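Local coordinates for protein proline dehydrogenase (Deinococcus radiodurans, PDB 4H6Q) that oxidises L-proline to delta-1-pyrroline-5-carboxylate with the help of a bound FAD, passing the electrons on to a quinone, at residues H232-I237 and I262-L266. Sequence-based numbering, arbitrary orientation.
With FAD (flavin-adenine dinucleotide), chain C.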
loop_
_atom_site.group_PDB
_atom_site.type_symbol
_atom_site.label_atom_id
_atom_site.label_comp_id
_atom_site.label_asym_id
_atom_site.label_seq_id
_atom_site.Cartn_x
_atom_site.Cartn_y
_atom_site.Cartn_z
ATOM N N HIS A 232 -1.189 12.041 -4.263
ATOM C CA HIS A 232 -1.948 12.710 -5.324
ATOM C C HIS A 232 -1.632 14.218 -5.344
ATOM O O HIS A 232 -2.304 14.996 -6.030
ATOM C CB HIS A 232 -3.452 12.500 -5.152
ATOM C CG HIS A 232 -3.812 11.109 -4.713
ATOM N ND1 HIS A 232 -3.918 10.768 -3.374
ATOM C CD2 HIS A 232 -4.098 9.979 -5.420
ATOM C CE1 HIS A 232 -4.226 9.482 -3.279
ATOM N NE2 HIS A 232 -4.344 8.982 -4.510
ATOM N N ASP A 233 -0.612 14.619 -4.578
ATOM C CA ASP A 233 -0.236 16.038 -4.458
ATOM C C ASP A 233 0.628 16.443 -5.671
ATOM O O ASP A 233 1.765 16.016 -5.808
ATOM C CB ASP A 233 0.523 16.235 -3.134
ATOM C CG ASP A 233 0.959 17.650 -2.902
ATOM O OD1 ASP A 233 1.125 18.462 -3.848
ATOM O OD2 ASP A 233 1.202 17.966 -1.708
ATOM N N GLU A 234 0.053 17.249 -6.559
ATOM C CA GLU A 234 0.696 17.585 -7.822
ATOM C C GLU A 234 1.973 18.400 -7.634
ATOM O O GLU A 234 2.916 18.290 -8.445
ATOM C CB GLU A 234 -0.272 18.353 -8.713
ATOM C CG GLU A 234 -0.779 17.551 -9.828
ATOM C CD GLU A 234 -1.405 18.347 -10.942
ATOM O OE1 GLU A 234 -2.542 18.804 -10.707
ATOM O OE2 GLU A 234 -0.784 18.519 -12.040
ATOM N N ARG A 235 2.018 19.232 -6.587
ATOM C CA ARG A 235 3.230 20.016 -6.317
ATOM C C ARG A 235 4.393 19.056 -6.007
ATOM O O ARG A 235 5.523 19.244 -6.494
ATOM C CB ARG A 235 3.043 20.981 -5.153
ATOM N N ILE A 236 4.111 18.019 -5.225
ATOM C CA ILE A 236 5.139 17.032 -4.902
ATOM C C ILE A 236 5.510 16.208 -6.148
ATOM O O ILE A 236 6.713 15.993 -6.428
ATOM C CB ILE A 236 4.718 16.137 -3.714
ATOM C CG1 ILE A 236 4.737 16.977 -2.448
ATOM C CG2 ILE A 236 5.673 14.906 -3.626
ATOM C CD1 ILE A 236 4.077 16.257 -1.261
ATOM N N ILE A 237 4.500 15.752 -6.876
ATOM C CA ILE A 237 4.759 14.950 -8.084
ATOM C C ILE A 237 5.648 15.752 -9.054
ATOM O O ILE A 237 6.614 15.201 -9.620
ATOM C CB ILE A 237 3.422 14.540 -8.755
ATOM C CG1 ILE A 237 2.703 13.484 -7.888
ATOM C CG2 ILE A 237 3.616 14.047 -10.205
ATOM C CD1 ILE A 237 1.243 13.297 -8.158
ATOM N N ILE A 262 -8.805 8.368 -7.417
ATOM C CA ILE A 262 -8.316 9.697 -7.037
ATOM C C ILE A 262 -7.296 10.193 -8.051
ATOM O O ILE A 262 -6.262 9.533 -8.315
ATOM C CB ILE A 262 -7.733 9.724 -5.589
ATOM C CG1 ILE A 262 -8.738 9.161 -4.572
ATOM C CG2 ILE A 262 -7.291 11.172 -5.209
ATOM C CD1 ILE A 262 -8.305 9.199 -3.086
ATOM N N ARG A 263 -7.619 11.314 -8.693
ATOM C CA ARG A 263 -6.773 11.893 -9.765
ATOM C C ARG A 263 -6.492 10.916 -10.890
ATOM O O ARG A 263 -5.340 10.722 -11.310
ATOM C CB ARG A 263 -5.470 12.528 -9.221
ATOM C CG ARG A 263 -5.703 13.757 -8.262
ATOM C CD ARG A 263 -6.546 14.884 -8.861
ATOM N NE ARG A 263 -6.070 15.370 -10.160
ATOM C CZ ARG A 263 -5.183 16.358 -10.322
ATOM N NH1 ARG A 263 -4.643 16.947 -9.252
ATOM N NH2 ARG A 263 -4.856 16.785 -11.550
ATOM N N ARG A 264 -7.559 10.295 -11.390
ATOM C CA ARG A 264 -7.470 9.450 -12.573
ATOM C C ARG A 264 -6.805 10.194 -13.750
ATOM O O ARG A 264 -6.057 9.587 -14.535
ATOM C CB ARG A 264 -8.854 8.944 -12.980
ATOM C CG ARG A 264 -9.453 7.946 -12.010
ATOM C CD ARG A 264 -10.860 7.482 -12.476
ATOM N N ASP A 265 -7.048 11.498 -13.878
ATOM C CA ASP A 265 -6.405 12.297 -14.931
ATOM C C ASP A 265 -4.878 12.256 -14.831
ATOM O O ASP A 265 -4.192 12.058 -15.851
ATOM C CB ASP A 265 -6.939 13.738 -14.949
ATOM C CG ASP A 265 -6.754 14.473 -13.650
ATOM O OD1 ASP A 265 -6.613 15.715 -13.712
ATOM O OD2 ASP A 265 -6.771 13.832 -12.560
ATOM N N LEU A 266 -4.359 12.388 -13.601
ATOM C CA LEU A 266 -2.905 12.354 -13.366
ATOM C C LEU A 266 -2.382 10.953 -13.627
ATOM O O LEU A 266 -1.289 10.792 -14.183
ATOM C CB LEU A 266 -2.485 12.811 -11.947
ATOM C CG LEU A 266 -2.643 14.256 -11.535
ATOM C CD1 LEU A 266 -2.023 14.326 -10.153
ATOM C CD2 LEU A 266 -1.894 15.177 -12.514
HETATM P PA FAD C . -3.039 15.410 0.378
HETATM O O1A FAD C . -2.106 16.576 0.716
HETATM O O2A FAD C . -3.898 14.879 1.452
HETATM O O5B FAD C . -3.957 15.655 -0.784
HETATM C C5B FAD C . -3.432 16.124 -2.016
HETATM C C4B FAD C . -4.494 16.321 -3.078
HETATM O O4B FAD C . -4.851 15.046 -3.560
HETATM C C3B FAD C . -5.769 16.894 -2.575
HETATM O O3B FAD C . -5.777 18.306 -2.448
HETATM C C2B FAD C . -6.724 16.374 -3.581
HETATM O O2B FAD C . -6.604 17.038 -4.820
HETATM C C1B FAD C . -6.236 14.971 -3.741
HETATM N N9A FAD C . -6.801 14.031 -2.773
HETATM C C8A FAD C . -6.097 13.278 -1.835
HETATM N N7A FAD C . -6.910 12.510 -1.108
HETATM C C5A FAD C . -8.197 12.724 -1.593
HETATM C C6A FAD C . -9.444 12.233 -1.251
HETATM N N6A FAD C . -9.607 11.266 -0.214
HETATM N N1A FAD C . -10.510 12.680 -1.933
HETATM C C2A FAD C . -10.399 13.582 -2.929
HETATM N N3A FAD C . -9.218 14.099 -3.300
HETATM C C4A FAD C . -8.136 13.672 -2.656
HETATM N N1 FAD C . -0.776 6.021 4.468
HETATM C C2 FAD C . -0.473 5.194 5.504
HETATM O O2 FAD C . -0.443 5.731 6.701
HETATM N N3 FAD C . -0.187 3.867 5.337
HETATM C C4 FAD C . -0.199 3.281 4.077
HETATM O O4 FAD C . 0.067 1.967 3.933
HETATM C C4X FAD C . -0.527 4.125 2.926
HETATM N N5 FAD C . -0.554 3.605 1.658
HETATM C C5X FAD C . -0.831 4.469 0.622
HETATM C C6 FAD C . -0.856 3.970 -0.690
HETATM C C7 FAD C . -1.109 4.846 -1.776
HETATM C C7M FAD C . -1.135 4.306 -3.205
HETATM C C8 FAD C . -1.336 6.219 -1.512
HETATM C C8M FAD C . -1.602 7.184 -2.635
HETATM C C9 FAD C . -1.344 6.699 -0.193
HETATM C C9A FAD C . -1.076 5.845 0.858
HETATM N N10 FAD C . -1.056 6.366 2.166
HETATM C C10 FAD C . -0.792 5.508 3.205
HETATM C "C1'" FAD C . -1.260 7.778 2.445
HETATM C "C2'" FAD C . -2.624 8.198 2.896
HETATM O "O2'" FAD C . -3.539 7.310 2.264
HETATM C "C3'" FAD C . -2.491 9.703 2.556
HETATM O "O3'" FAD C . -2.153 10.532 3.627
HETATM C "C4'" FAD C . -3.566 10.324 1.753
HETATM O "O4'" FAD C . -3.603 9.593 0.580
HETATM C "C5'" FAD C . -3.198 11.778 1.496
HETATM O "O5'" FAD C . -3.263 12.018 0.124
HETATM P P FAD C . -2.107 12.770 -0.672
HETATM O O1P FAD C . -0.629 12.322 -0.462
HETATM O O2P FAD C . -2.706 12.868 -2.101
HETATM O O3P FAD C . -2.162 14.320 -0.221
HETATM O O HOH W 1 -4.541 16.504 -6.538
#
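Ile262 lays its CG2 methyl over one face of the His232 imidazole, a CH-pi contact with CG2 3.5 Å from the ring centroid and 16° off the normal. The methyl stands anti to the backbone N of Ile262, while the CG1 branch, anti to the carbonyl carbon, carries Ile262 CD1 to 3.7 Å from C6A of the FAD adenine. The imidazole under the methyl is tied to the cofactor: His232 ND1 donates to the pyrophosphate oxygen O2P at 2.7 Å, and the backbone N of the same residue grips that oxygen too, while NE2 is hydrogen-bonded to the backbone N of Leu259. Arg263, the N-cap residue of its helix, curls back through bends at chi2 and chi3, which turn the edge of its guanidinium toward two acids. End-on, Arg263 NH1 and NH2 both reach Glu234 OE1, each at 3.2 Å, from one face of a carboxylate turned 75° from the guanidinium plane. NH1 also donates to a water that in turn donates to His232 O and bonds the adenosine ribose at FAD O2B. An alanine in place of Arg263 would probably leave Glu234 without its charged mate and this water less firmly held beside the ribose. Asp265 takes the side-on edge, Arg263 NE to Asp265 OD2 at 2.9 Å and NH2 to OD1, which fixes the rotation of the guanidinium. Leu266 then sets its CG against one guanidinium face, offset toward the rim, its CD1 meeting Glu234 CG at 3.5 Å and, more loosely, Ile237 CD1. The contact thus joins the starts of helices 234-246 and 264-272, consecutive outer helices of the beta8-alpha8 barrel, just beyond the C-terminal ends of strands 227-230 and 254-259, where Ile237 also packs on Phe256 and Met258 of the latter strand.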